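Local coordinates for protein putative neuraminyllactose-binding hemagglutinin homolog (Helicobacter pylori, PDB 3BGH) that is a putative outer-membrane lipoprotein and flagellar sheath adhesin that may bind neuraminyllactose-type sialylated glycans, although its function is not established, at residues Ile155-Glu160 and Asp187-Lys192; Ile92-Leu97 and Glu138-Asp143; Pro44-Asn49 and Glu59-Leu64; Phe148-Ser153 and His199-His204; Asn35-Val40 and Lys75-Ser80. All coordinates share one frame; numbering follows the deposited sequence.

Interaction 1: Ile155-Glu160 and Asp187-Lys192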
# COMPACT_ATOMS: atom_id res chain seq x y z
N ILE A 155 8.40 -2.21 -5.63
CA ILE A 155 9.78 -2.57 -5.39
C ILE A 155 10.01 -4.09 -5.21
O ILE A 155 9.42 -4.71 -4.32
CB ILE A 155 10.37 -1.74 -4.22
CG1 ILE A 155 10.30 -0.23 -4.59
CG2 ILE A 155 11.79 -2.14 -3.99
CD1 ILE A 155 10.82 0.73 -3.55
N LYS A 156 10.87 -4.69 -6.03
CA LYS A 156 10.98 -6.16 -6.09
C LYS A 156 12.35 -6.75 -5.68
O LYS A 156 13.42 -6.19 -5.94
CB LYS A 156 10.62 -6.73 -7.49
CG LYS A 156 9.57 -5.99 -8.30
CD LYS A 156 9.23 -6.74 -9.63
CE LYS A 156 8.36 -5.91 -10.59
NZ LYS A 156 7.35 -6.75 -11.37
N ALA A 157 12.29 -7.92 -5.05
CA ALA A 157 13.47 -8.71 -4.81
C ALA A 157 13.24 -10.15 -5.25
O ALA A 157 12.28 -10.80 -4.88
CB ALA A 157 13.85 -8.66 -3.35
N VAL A 158 14.17 -10.65 -6.05
CA VAL A 158 14.11 -12.03 -6.50
C VAL A 158 14.55 -12.96 -5.37
O VAL A 158 15.60 -12.74 -4.77
CB VAL A 158 14.99 -12.23 -7.70
CG1 VAL A 158 14.94 -13.68 -8.13
CG2 VAL A 158 14.52 -11.32 -8.80
N ILE A 159 13.73 -13.96 -5.08
CA ILE A 159 14.06 -14.96 -4.08
C ILE A 159 14.44 -16.30 -4.70
O ILE A 159 15.23 -17.05 -4.13
CB ILE A 159 12.95 -15.15 -3.03
CG1 ILE A 159 11.59 -15.33 -3.68
CG2 ILE A 159 12.94 -13.97 -2.10
CD1 ILE A 159 10.44 -15.50 -2.67
N GLU A 160 13.90 -16.58 -5.88
CA GLU A 160 14.08 -17.86 -6.52
C GLU A 160 14.15 -17.72 -8.05
O GLU A 160 13.32 -17.02 -8.65
CB GLU A 160 12.92 -18.75 -6.09
CG GLU A 160 13.05 -20.22 -6.40
CD GLU A 160 11.93 -21.02 -5.72
OE1 GLU A 160 11.67 -20.74 -4.53
OE2 GLU A 160 11.32 -21.91 -6.36
N ASP A 187 13.83 -12.74 4.67
CA ASP A 187 14.35 -11.62 5.47
C ASP A 187 15.41 -10.81 4.76
O ASP A 187 15.44 -9.59 4.88
CB ASP A 187 14.77 -12.02 6.88
CG ASP A 187 13.57 -12.17 7.82
OD1 ASP A 187 13.21 -11.17 8.53
OD2 ASP A 187 12.96 -13.27 7.80
N GLN A 188 16.22 -11.49 3.96
CA GLN A 188 17.17 -10.83 3.08
C GLN A 188 16.47 -9.95 1.98
O GLN A 188 16.93 -8.86 1.64
CB GLN A 188 18.16 -11.87 2.53
CG GLN A 188 19.40 -11.35 1.83
CD GLN A 188 20.52 -10.85 2.75
OE1 GLN A 188 21.60 -10.49 2.27
NE2 GLN A 188 20.26 -10.80 4.06
N ALA A 189 15.34 -10.41 1.47
CA ALA A 189 14.62 -9.71 0.42
C ALA A 189 13.94 -8.44 0.99
O ALA A 189 13.95 -7.38 0.36
CB ALA A 189 13.61 -10.63 -0.24
N ILE A 190 13.38 -8.59 2.19
CA ILE A 190 12.79 -7.50 2.98
C ILE A 190 13.80 -6.37 3.21
O ILE A 190 13.52 -5.19 2.99
CB ILE A 190 12.29 -8.06 4.34
CG1 ILE A 190 11.09 -8.98 4.08
CG2 ILE A 190 11.93 -6.95 5.29
CD1 ILE A 190 10.57 -9.70 5.29
N ARG A 191 14.99 -6.76 3.64
CA ARG A 191 16.09 -5.84 3.82
C ARG A 191 16.42 -5.02 2.56
O ARG A 191 16.59 -3.79 2.64
CB ARG A 191 17.29 -6.61 4.38
CG ARG A 191 17.60 -6.20 5.79
CD ARG A 191 17.96 -7.32 6.74
NE ARG A 191 19.32 -7.80 6.55
CZ ARG A 191 19.98 -8.58 7.42
NH1 ARG A 191 19.42 -8.96 8.57
NH2 ARG A 191 21.21 -8.97 7.13
N LYS A 192 16.45 -5.68 1.40
CA LYS A 192 16.71 -5.05 0.08
C LYS A 192 15.61 -4.13 -0.36
O LYS A 192 15.87 -3.01 -0.80
CB LYS A 192 16.92 -6.10 -1.01
CG LYS A 192 18.29 -6.82 -0.96
CD LYS A 192 18.57 -7.56 -2.24
CE LYS A 192 18.18 -9.03 -2.12
NZ LYS A 192 18.12 -9.69 -3.48
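The side chain of Lys192 projects from the helix with its CB turned toward the strand. Its CG lies anti to the carbonyl carbon and beside the backbone N. The chain then runs out to CD and doubles back at chi3 (-96°), so that CE and finally NZ return alongside Ala157. NZ ends 4.4 Å from Ala157 CB and 4.2 Å from Val158 O, too long for a bond, so the ammonium group merely leans toward the strand from the flank of the contact. The chain also touches Val19 near the N-terminal end of the model.

Beside this lysine, the methyls of Ala189 and Ala157 meet obliquely, CB to CB at 3.7 Å. The same Ala189 CB is touched by Ile159 CG2 at 3.9 Å, a branch set anti to the carbonyl carbon, while CG1 takes the crowded place between N and C. Alanine suits both central positions: with side chains of one carbon the CA atoms of Ala157 and Ala189 approach to 5.4 Å. The small alanines let the helix axis come to 8.0 Å from the strand axis, nearly antiparallel to it at 160°. Ile159 and Glu160 both face Val124 on the neighbouring strand, forming a classic beta bulge, and Ile193 also packs on Ala157.

The backbones of Ala157 and Ile159 bond Asp126 and Val124 in the sheet, and Ile159 also Thr184. The contact itself rests on van der Waals packing and burial of apolar surface, with the lysine chain along one flank; such chemistry gives closeness without fixed direction.

Interaction 2: Ile92-Leu97 and Glu138-Asp143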
# COMPACT_ATOMS: atom_id res chain seq x y z
N ILE A 92 6.56 27.91 20.14
CA ILE A 92 7.01 27.35 18.87
C ILE A 92 5.97 27.60 17.79
O ILE A 92 6.30 28.21 16.78
CB ILE A 92 7.35 25.85 19.00
CG1 ILE A 92 8.51 25.63 20.00
CG2 ILE A 92 7.66 25.26 17.64
CD1 ILE A 92 9.81 26.28 19.60
N LYS A 93 4.72 27.19 18.00
CA LYS A 93 3.65 27.46 17.03
C LYS A 93 3.72 28.91 16.50
O LYS A 93 3.59 29.13 15.29
CB LYS A 93 2.25 27.22 17.61
CG LYS A 93 1.89 25.79 18.06
CD LYS A 93 0.35 25.64 18.10
CE LYS A 93 -0.17 24.90 19.33
NZ LYS A 93 0.28 23.47 19.41
N GLU A 94 3.92 29.87 17.39
CA GLU A 94 3.92 31.30 17.01
C GLU A 94 5.07 31.68 16.08
O GLU A 94 4.94 32.61 15.27
CB GLU A 94 3.90 32.22 18.25
CG GLU A 94 2.55 32.25 19.02
CD GLU A 94 1.53 33.28 18.48
OE1 GLU A 94 1.91 34.19 17.69
OE2 GLU A 94 0.34 33.16 18.87
N LYS A 95 6.18 30.96 16.20
CA LYS A 95 7.40 31.32 15.48
C LYS A 95 7.70 30.50 14.20
O LYS A 95 8.35 31.00 13.28
CB LYS A 95 8.60 31.28 16.46
CG LYS A 95 9.71 32.27 16.14
CD LYS A 95 10.66 32.47 17.33
CE LYS A 95 11.53 31.23 17.61
NZ LYS A 95 12.38 30.91 16.43
N ALA A 96 7.22 29.26 14.14
CA ALA A 96 7.59 28.31 13.07
C ALA A 96 7.05 28.74 11.72
O ALA A 96 5.99 29.35 11.64
CB ALA A 96 7.09 26.93 13.41
N LEU A 97 7.79 28.46 10.66
CA LEU A 97 7.28 28.63 9.31
C LEU A 97 6.27 27.53 8.96
O LEU A 97 5.23 27.80 8.38
CB LEU A 97 8.42 28.59 8.29
CG LEU A 97 7.94 28.59 6.83
CD1 LEU A 97 7.36 29.96 6.48
CD2 LEU A 97 9.04 28.15 5.85
N GLU A 138 0.34 24.56 8.39
CA GLU A 138 0.41 25.88 9.00
C GLU A 138 0.23 25.76 10.53
O GLU A 138 -0.79 25.29 11.00
CB GLU A 138 -0.54 26.87 8.30
CG GLU A 138 -1.44 27.74 9.17
CD GLU A 138 -0.70 28.64 10.17
OE1 GLU A 138 0.37 29.19 9.82
OE2 GLU A 138 -1.21 28.80 11.31
N PRO A 139 1.28 26.11 11.28
CA PRO A 139 1.44 25.78 12.71
C PRO A 139 0.36 26.27 13.67
O PRO A 139 -0.01 25.55 14.61
CB PRO A 139 2.80 26.39 13.07
CG PRO A 139 3.54 26.46 11.74
CD PRO A 139 2.46 26.81 10.74
N LYS A 140 -0.15 27.48 13.46
CA LYS A 140 -1.13 28.02 14.39
C LYS A 140 -2.50 27.39 14.17
O LYS A 140 -3.11 26.85 15.10
CB LYS A 140 -1.17 29.54 14.34
CG LYS A 140 -0.05 30.19 15.16
CD LYS A 140 0.69 31.27 14.35
CE LYS A 140 -0.08 32.56 14.31
NZ LYS A 140 0.25 33.31 13.08
N SER A 141 -2.96 27.42 12.92
CA SER A 141 -4.30 26.91 12.60
C SER A 141 -4.35 25.39 12.50
O SER A 141 -5.42 24.80 12.57
CB SER A 141 -4.86 27.55 11.32
OG SER A 141 -3.92 27.51 10.26
N GLU A 142 -3.18 24.76 12.35
CA GLU A 142 -3.10 23.31 12.08
C GLU A 142 -3.65 22.90 10.69
O GLU A 142 -3.87 21.73 10.43
CB GLU A 142 -3.77 22.51 13.21
CG GLU A 142 -2.81 22.12 14.35
CD GLU A 142 -3.42 21.11 15.34
OE1 GLU A 142 -4.64 21.19 15.62
OE2 GLU A 142 -2.66 20.23 15.84
N ASP A 143 -3.87 23.87 9.82
CA ASP A 143 -4.38 23.62 8.48
C ASP A 143 -3.34 22.93 7.60
O ASP A 143 -2.18 23.33 7.56
CB ASP A 143 -4.70 24.94 7.81
CG ASP A 143 -5.93 25.59 8.37
OD1 ASP A 143 -6.49 25.07 9.36
OD2 ASP A 143 -6.34 26.63 7.81
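Ile92 O is the best-held polar atom here, gripped by two backbone hydrogen bonds, from Lys95 N and Ala96 N. Across the contact three donors converge on Glu138 OE2, one of them well placed: Ser141 N, at 2.7 Å with an N-H...O angle of 162°, uses the anti lone pair of Glu138 OE2. Lys140 N adds a bent, weak bond, and Ser141 OG another weak one whose position is less certain. A carboxylate suits the place because one oxygen can collect the backbone N-H groups of residues with helical backbone angles, here 139-141.

Glu138 N also bonds to Asp143 O, tying the two ends of the loop that joins the antiparallel strands 123-137 and 144-161. The segment is therefore the turn of a beta hairpin, and Glu142, with positive phi, helps it to reverse.

Pro139 is what the turn presents to the segment 92-97. Its CB rests 3.6 Å from Lys93 O, its CG meets Ala96 CB at 4.0 Å, and its CD lies 3.8 Å from Leu97 O. A rigid ring fits well against carbonyl oxygens and a small methyl, and Ala96 is short enough to let it in.

Lysines flank the proline. Lys93 CD passes 3.5 Å from Pro139 O, but the chain bends at its last two torsions and gives NZ to Ile88 O. Lys140, bent at chi2 and chi3, lays CD 3.7 Å from Lys93 O. Glu94 OE1 and Lys140 NZ stay 5.0 Å apart, an attraction that probably counts for little at this exposed surface.

Interaction 3: Pro44-Asn49 and Glu59-Leu64; sequences PKIEIN and EFEKSL
The ring of Phe60 stands among three partners: Phe23 and Tyr198 meet it edge-to-face, in T-shaped fashion, while Ile46 CG1 approaches its CD2 at 4.5 Å. An aromatic side chain suits this crowded place, since it can meet both rings and the aliphatic isoleucine at once. The other flat group is the carboxylate of Glu61, which lies against the strand backbone. Its OE2 accepts from Ile46 N at 2.8 Å through the anti lone pair, and the bond is nearly straight (168°).

The torsions put it there: CG is anti to the carbonyl carbon and the chain is extended beyond it, so it runs past Ile46 in the opposite sense. On the way Glu61 CG packs 3.8 Å from Ile46 CG1 and 3.3 Å from Pro44 O.

These residues belong to the first strand and the helix of a beta-alpha-beta unit, 38-48, 54-73 and 78-82. Lys45 and Glu47 use their backbones to pair with strand 98-114. Ile46 N points to the other edge of its strand, where Glu61 supplies an acceptor in place of a further strand. Ile46 O lies 3.3 Å from Glu61 OE2, two acceptors, probably mildly repulsive, and its own partner is Gln57 NE2.

Pro44, lacking an N-H, turns its ring toward the helix. Pro44 CD sits 3.6 Å from Glu61 O, and Pro44 CG touches Leu64 CB at 4.3 Å. Leu64 continues inward to Val201 and Met202 of helix 186-208. Away from the helix, Glu47 OE1 accepts from Lys50 N of the second subunit.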
# COMPACT_ATOMS: atom_id res chain seq x y z
N PRO A 44 7.94 10.55 12.05
CA PRO A 44 7.13 9.95 11.00
C PRO A 44 6.39 8.73 11.52
O PRO A 44 6.96 7.95 12.29
CB PRO A 44 8.17 9.50 9.96
CG PRO A 44 9.37 10.28 10.22
CD PRO A 44 9.37 10.40 11.74
N LYS A 45 5.13 8.60 11.15
CA LYS A 45 4.31 7.43 11.45
C LYS A 45 4.19 6.53 10.22
O LYS A 45 3.42 6.85 9.31
CB LYS A 45 2.91 7.90 11.85
CG LYS A 45 2.68 7.96 13.33
CD LYS A 45 3.24 9.23 13.97
CE LYS A 45 3.14 9.17 15.52
NZ LYS A 45 4.20 10.02 16.16
N ILE A 46 4.97 5.45 10.16
CA ILE A 46 4.95 4.52 9.04
C ILE A 46 4.54 3.12 9.51
O ILE A 46 5.31 2.44 10.15
CB ILE A 46 6.34 4.39 8.32
CG1 ILE A 46 7.07 5.74 8.14
CG2 ILE A 46 6.21 3.63 7.00
CD1 ILE A 46 6.44 6.73 7.20
N GLU A 47 3.32 2.72 9.20
CA GLU A 47 2.82 1.38 9.50
C GLU A 47 3.48 0.33 8.60
O GLU A 47 4.01 0.66 7.55
CB GLU A 47 1.30 1.35 9.30
CG GLU A 47 0.55 2.32 10.19
CD GLU A 47 -0.95 2.10 10.14
OE1 GLU A 47 -1.38 0.94 10.42
OE2 GLU A 47 -1.70 3.07 9.81
N ILE A 48 3.46 -0.93 9.01
CA ILE A 48 4.15 -2.00 8.28
C ILE A 48 3.21 -3.17 8.31
O ILE A 48 2.30 -3.18 9.13
CB ILE A 48 5.49 -2.40 8.92
CG1 ILE A 48 5.34 -2.58 10.44
CG2 ILE A 48 6.60 -1.39 8.60
CD1 ILE A 48 6.30 -3.51 11.00
N ASN A 49 3.38 -4.15 7.41
CA ASN A 49 2.58 -5.37 7.48
C ASN A 49 3.34 -6.48 8.23
O ASN A 49 4.48 -6.28 8.64
CB ASN A 49 2.14 -5.82 6.08
CG ASN A 49 3.25 -6.47 5.29
OD1 ASN A 49 4.37 -5.99 5.26
ND2 ASN A 49 2.95 -7.56 4.63
N GLU A 59 13.58 1.78 12.95
CA GLU A 59 14.84 2.26 12.45
C GLU A 59 14.65 3.04 11.13
O GLU A 59 15.33 4.04 10.87
CB GLU A 59 15.77 1.06 12.35
CG GLU A 59 16.67 1.00 11.18
CD GLU A 59 18.09 1.31 11.53
OE1 GLU A 59 18.31 2.26 12.32
OE2 GLU A 59 18.98 0.61 10.98
N PHE A 60 13.70 2.59 10.30
CA PHE A 60 13.21 3.34 9.15
C PHE A 60 12.59 4.70 9.57
O PHE A 60 12.88 5.71 8.95
CB PHE A 60 12.19 2.47 8.38
CG PHE A 60 11.86 2.96 7.00
CD1 PHE A 60 12.35 2.30 5.87
CD2 PHE A 60 11.01 4.04 6.82
CE1 PHE A 60 12.01 2.74 4.58
CE2 PHE A 60 10.69 4.47 5.53
CZ PHE A 60 11.17 3.82 4.41
N GLU A 61 11.75 4.72 10.59
CA GLU A 61 11.19 6.00 11.08
C GLU A 61 12.24 6.91 11.74
O GLU A 61 12.13 8.13 11.63
CB GLU A 61 10.08 5.80 12.09
CG GLU A 61 8.78 5.36 11.52
CD GLU A 61 7.82 4.81 12.58
OE1 GLU A 61 8.22 4.61 13.75
OE2 GLU A 61 6.66 4.58 12.25
N LYS A 62 13.21 6.32 12.44
CA LYS A 62 14.22 7.09 13.17
C LYS A 62 15.19 7.69 12.18
O LYS A 62 15.54 8.85 12.30
CB LYS A 62 14.96 6.23 14.23
CG LYS A 62 16.48 6.60 14.49
CD LYS A 62 17.14 5.84 15.69
CE LYS A 62 18.66 5.59 15.51
NZ LYS A 62 18.95 4.50 14.48
N SER A 63 15.63 6.92 11.20
CA SER A 63 16.57 7.45 10.23
C SER A 63 16.04 8.64 9.42
O SER A 63 16.79 9.58 9.18
CB SER A 63 17.08 6.35 9.33
OG SER A 63 17.63 5.34 10.14
N LEU A 64 14.77 8.59 9.03
CA LEU A 64 14.16 9.63 8.18
C LEU A 64 14.10 10.92 8.96
O LEU A 64 14.32 12.01 8.45
CB LEU A 64 12.73 9.23 7.74
CG LEU A 64 12.46 8.27 6.58
CD1 LEU A 64 10.95 8.18 6.30
CD2 LEU A 64 13.16 8.70 5.27

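Interaction 4: Phe148-Ser153 and His199-His204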
# COMPACT_ATOMS: atom_id res chain seq x y z
N PHE A 148 2.52 16.02 -0.22
CA PHE A 148 3.44 15.51 -1.23
C PHE A 148 3.60 14.02 -0.96
O PHE A 148 3.88 13.61 0.16
CB PHE A 148 4.78 16.28 -1.19
CG PHE A 148 5.93 15.57 -1.89
CD1 PHE A 148 6.90 14.91 -1.15
CD2 PHE A 148 6.04 15.57 -3.28
CE1 PHE A 148 7.99 14.26 -1.76
CE2 PHE A 148 7.11 14.89 -3.94
CZ PHE A 148 8.10 14.24 -3.16
N GLY A 149 3.36 13.21 -1.99
CA GLY A 149 3.37 11.77 -1.85
C GLY A 149 4.58 11.09 -2.47
O GLY A 149 5.14 11.55 -3.46
N ILE A 150 5.03 10.01 -1.85
CA ILE A 150 5.99 9.14 -2.47
C ILE A 150 5.36 7.78 -2.44
O ILE A 150 5.01 7.26 -1.36
CB ILE A 150 7.33 9.14 -1.77
CG1 ILE A 150 7.76 10.56 -1.39
CG2 ILE A 150 8.36 8.49 -2.64
CD1 ILE A 150 7.57 10.89 0.10
N ASP A 151 5.13 7.25 -3.62
CA ASP A 151 4.72 5.89 -3.83
C ASP A 151 5.95 4.98 -3.65
O ASP A 151 7.00 5.18 -4.31
CB ASP A 151 4.17 5.77 -5.25
CG ASP A 151 3.71 4.36 -5.60
OD1 ASP A 151 3.85 3.40 -4.81
OD2 ASP A 151 3.21 4.21 -6.72
N VAL A 152 5.80 3.98 -2.79
CA VAL A 152 6.89 3.05 -2.54
C VAL A 152 6.47 1.63 -2.92
O VAL A 152 7.06 0.67 -2.47
CB VAL A 152 7.33 3.07 -1.02
CG1 VAL A 152 8.04 4.39 -0.65
CG2 VAL A 152 6.13 2.72 -0.07
N SER A 153 5.45 1.49 -3.75
CA SER A 153 5.04 0.16 -4.20
C SER A 153 5.82 -0.34 -5.42
O SER A 153 6.57 0.41 -6.04
CB SER A 153 3.56 0.17 -4.47
OG SER A 153 3.31 0.82 -5.71
N HIS A 199 15.87 4.79 0.32
CA HIS A 199 16.58 5.59 -0.67
C HIS A 199 15.57 6.45 -1.48
O HIS A 199 15.69 7.66 -1.47
CB HIS A 199 17.46 4.70 -1.58
CG HIS A 199 18.20 5.43 -2.66
ND1 HIS A 199 19.41 6.07 -2.45
CD2 HIS A 199 17.93 5.58 -3.99
CE1 HIS A 199 19.83 6.60 -3.59
NE2 HIS A 199 18.96 6.31 -4.54
N LYS A 200 14.57 5.81 -2.13
CA LYS A 200 13.53 6.55 -2.85
C LYS A 200 12.82 7.64 -2.03
O LYS A 200 12.58 8.73 -2.58
CB LYS A 200 12.48 5.62 -3.49
CG LYS A 200 11.51 6.37 -4.42
CD LYS A 200 10.32 5.52 -4.92
CE LYS A 200 9.52 6.24 -6.03
NZ LYS A 200 8.47 5.40 -6.70
N VAL A 201 12.46 7.37 -0.77
CA VAL A 201 11.79 8.42 0.04
C VAL A 201 12.71 9.66 0.24
O VAL A 201 12.31 10.80 0.00
CB VAL A 201 11.23 7.92 1.45
CG1 VAL A 201 10.70 9.05 2.25
CG2 VAL A 201 10.11 6.92 1.25
N MET A 202 13.93 9.42 0.68
CA MET A 202 14.84 10.51 0.95
C MET A 202 15.13 11.34 -0.31
O MET A 202 15.18 12.55 -0.22
CB MET A 202 16.13 9.98 1.57
CG MET A 202 16.04 9.68 3.07
SD MET A 202 15.58 11.08 4.06
CE MET A 202 16.88 12.22 3.64
N VAL A 203 15.31 10.69 -1.46
CA VAL A 203 15.57 11.39 -2.72
C VAL A 203 14.39 12.26 -3.14
O VAL A 203 14.56 13.40 -3.59
CB VAL A 203 15.83 10.41 -3.88
CG1 VAL A 203 15.80 11.13 -5.22
CG2 VAL A 203 17.17 9.69 -3.73
N HIS A 204 13.18 11.73 -3.03
CA HIS A 204 12.03 12.48 -3.47
C HIS A 204 11.76 13.63 -2.52
O HIS A 204 11.48 14.70 -2.97
CB HIS A 204 10.81 11.57 -3.65
CG HIS A 204 10.85 10.74 -4.89
ND1 HIS A 204 9.75 10.54 -5.70
CD2 HIS A 204 11.86 10.04 -5.47
CE1 HIS A 204 10.09 9.77 -6.72
NE2 HIS A 204 11.36 9.45 -6.60
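Helix 186-208 lies along one face of the long-stranded antiparallel part of the mixed sheet, and here it runs nearly antiparallel, at 153°, to strand 144-161, an edge strand of the sheet within this chain. The contact is a typical helix-on-sheet layer, with one polar tie at its margin.

That tie is a hydrogen bond from Lys200 NZ to Asp151 O of 2.8 Å, in the carbonyl plane. CG of Lys200 is anti to the backbone N and every later torsion is extended, so the lysine reaches straight across to the strand with its methylenes laid toward the carbonyl oxygen. Its charge probably strengthens the hold. The carboxylate of Asp151 is occupied differently: OD1 accepts from Ser153 N at 2.7 Å (166°) from above its plane, and from Ser153 OG at 2.8 Å through the syn lone pair. The first bond makes an Asx turn just where the regular strand gives way, a place where a short acceptor followed by serine is well suited.

Van der Waals contacts make up the rest. Ile150 is the central side chain: its CG1 lies 3.9 Å from His204 CB, and its CG2 3.9 Å from His204 ND1, as the two chains slide past one another in opposite directions. Beta-branching gives it two arms for this. The end of the longer branch, CD1, makes an apolar contact with Val201 CG1 at 4.2 Å, and Val201 uses its other methyl, CG2, on Val152 CG1 at 3.8 Å. Val201 also rests on Leu132.

Phe148 closes the end nearest His204, its CG anti to the backbone N and the ring thrust toward the helix, with CZ only 3.4 Å from His204 O.

Interaction 5: Asn35-Val40 and Lys75-Ser80; sequences NSHLVV and KGYSVS
Three backbone hydrogen bonds zip the parallel strands together. Ser78 N donates to His37 O at 3.0 Å, Val39 N to Ser78 O at 3.0 Å, and Ser80 N to Val39 O at 3.2 Å, all close to straight. His37 O and Val39 O also receive CA-H contacts from Tyr77 and Val79. On its other side strand 38-40 bonds strand 98-114 and the residue before it: Leu38 with Leu97, Val40 with Leu98 and Leu100.

Before the strands begin, Asn35 organises the loop. Its N donates to Gly76 O at 3.1 Å, a bent bond from above the carbonyl plane. Its OD1 accepts from His37 N at 3.3 Å, forming an Asx turn, and weakly from His37 ND1. ND2 sits 3.4 Å above one face of the Tyr77 ring, displaced toward the rim, with amide and ring planes 74° apart. Gly76 ends the preceding helix in a Schellman motif; its phi of 115°, and the amide of Asn35 close by, leave little space for a side chain.

Leu38 CD1 meets Ser80 OG on one face of the sheet; Val39 and Val79 point to the other. There both valines pack on Leu72, so the crossover helix 54-73 of a beta-alpha-beta unit lies over this face of the two strands. Tyr77 touches Met214 and Glu218 of helix 211-223, while Val40, on the face opposite Val39, meets Ile92 of helix 90-95.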
# COMPACT_ATOMS: atom_id res chain seq x y z
N ASN A 35 19.27 30.68 7.24
CA ASN A 35 18.28 31.52 6.54
C ASN A 35 17.15 32.06 7.41
O ASN A 35 16.30 32.81 6.94
CB ASN A 35 17.71 30.82 5.31
CG ASN A 35 16.96 29.53 5.64
OD1 ASN A 35 16.32 29.39 6.69
ND2 ASN A 35 17.05 28.59 4.73
N SER A 36 17.16 31.64 8.67
CA SER A 36 16.34 32.25 9.72
C SER A 36 14.93 31.66 9.91
O SER A 36 14.25 31.97 10.89
CB SER A 36 16.27 33.80 9.56
OG SER A 36 17.55 34.35 9.23
N HIS A 37 14.50 30.81 8.98
CA HIS A 37 13.20 30.13 9.13
C HIS A 37 13.30 28.90 10.05
O HIS A 37 14.28 28.16 9.99
CB HIS A 37 12.70 29.73 7.76
CG HIS A 37 12.66 30.87 6.79
ND1 HIS A 37 13.56 30.99 5.75
CD2 HIS A 37 11.82 31.93 6.69
CE1 HIS A 37 13.27 32.07 5.05
NE2 HIS A 37 12.22 32.66 5.60
N LEU A 38 12.30 28.72 10.92
CA LEU A 38 12.19 27.52 11.78
C LEU A 38 11.11 26.52 11.27
O LEU A 38 9.96 26.93 11.06
CB LEU A 38 11.86 27.91 13.23
CG LEU A 38 11.34 26.80 14.17
CD1 LEU A 38 12.42 25.80 14.55
CD2 LEU A 38 10.70 27.35 15.43
N VAL A 39 11.47 25.24 11.09
CA VAL A 39 10.46 24.20 10.75
C VAL A 39 10.29 23.17 11.86
O VAL A 39 11.27 22.68 12.41
CB VAL A 39 10.73 23.48 9.39
CG1 VAL A 39 11.23 24.44 8.33
CG2 VAL A 39 11.69 22.35 9.56
N VAL A 40 9.05 22.83 12.17
CA VAL A 40 8.76 21.78 13.12
C VAL A 40 8.70 20.43 12.40
O VAL A 40 7.99 20.27 11.41
CB VAL A 40 7.43 22.04 13.83
CG1 VAL A 40 7.11 20.91 14.78
CG2 VAL A 40 7.50 23.31 14.58
N LYS A 75 20.71 23.27 5.39
CA LYS A 75 20.08 24.08 4.36
C LYS A 75 19.67 25.41 4.96
O LYS A 75 19.10 26.26 4.29
CB LYS A 75 18.89 23.34 3.76
CG LYS A 75 18.98 23.19 2.26
CD LYS A 75 19.90 22.05 1.78
CE LYS A 75 20.17 22.22 0.30
NZ LYS A 75 20.95 21.12 -0.33
N GLY A 76 19.97 25.55 6.25
CA GLY A 76 20.00 26.84 6.90
C GLY A 76 18.95 27.02 7.97
O GLY A 76 19.00 28.00 8.73
N TYR A 77 18.01 26.09 8.04
CA TYR A 77 16.85 26.20 8.93
C TYR A 77 17.16 25.86 10.37
O TYR A 77 18.13 25.18 10.68
CB TYR A 77 15.70 25.32 8.41
CG TYR A 77 15.30 25.64 6.99
CD1 TYR A 77 14.28 26.54 6.73
CD2 TYR A 77 15.96 25.04 5.91
CE1 TYR A 77 13.92 26.85 5.44
CE2 TYR A 77 15.60 25.36 4.59
CZ TYR A 77 14.58 26.26 4.38
OH TYR A 77 14.22 26.59 3.10
N SER A 78 16.32 26.36 11.27
CA SER A 78 16.31 25.82 12.63
C SER A 78 15.29 24.69 12.57
O SER A 78 14.28 24.80 11.88
CB SER A 78 15.88 26.86 13.67
OG SER A 78 16.19 28.18 13.25
N VAL A 79 15.54 23.63 13.32
CA VAL A 79 14.68 22.47 13.30
C VAL A 79 14.31 22.08 14.74
O VAL A 79 15.19 21.84 15.56
CB VAL A 79 15.36 21.29 12.60
CG1 VAL A 79 14.40 20.15 12.47
CG2 VAL A 79 15.86 21.70 11.24
N SER A 80 13.01 22.03 15.02
CA SER A 80 12.50 21.56 16.29
C SER A 80 11.75 20.23 16.09
O SER A 80 10.89 20.11 15.21
CB SER A 80 11.58 22.59 16.92
OG SER A 80 12.22 23.86 17.00

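In the fold
Interactions 1 and 3 are buried, 4 and 5 partly buried, 2 at the surface. Interactions 1 and 4 join the same pair, strand 144-161 and helix 186-208, about 18 Å apart between centres: the first is an alanine contact, the second adds a lysine tie to larger aliphatic groups. Interactions 3 and 5 share strand 38-48 and its beta-alpha-beta unit, one strand against helix and the other strand against strand, where backbone bonds take over from side chains. Leu64 of interaction 3 packs on Val201 and Met202 of interaction 4, so helices 54-73 and 186-208 pack together. Interaction 2, held mainly by proline and lysine methylenes, reaches interaction 5 through Leu97 and Leu38, on the side of the chain's centre opposite interaction 1.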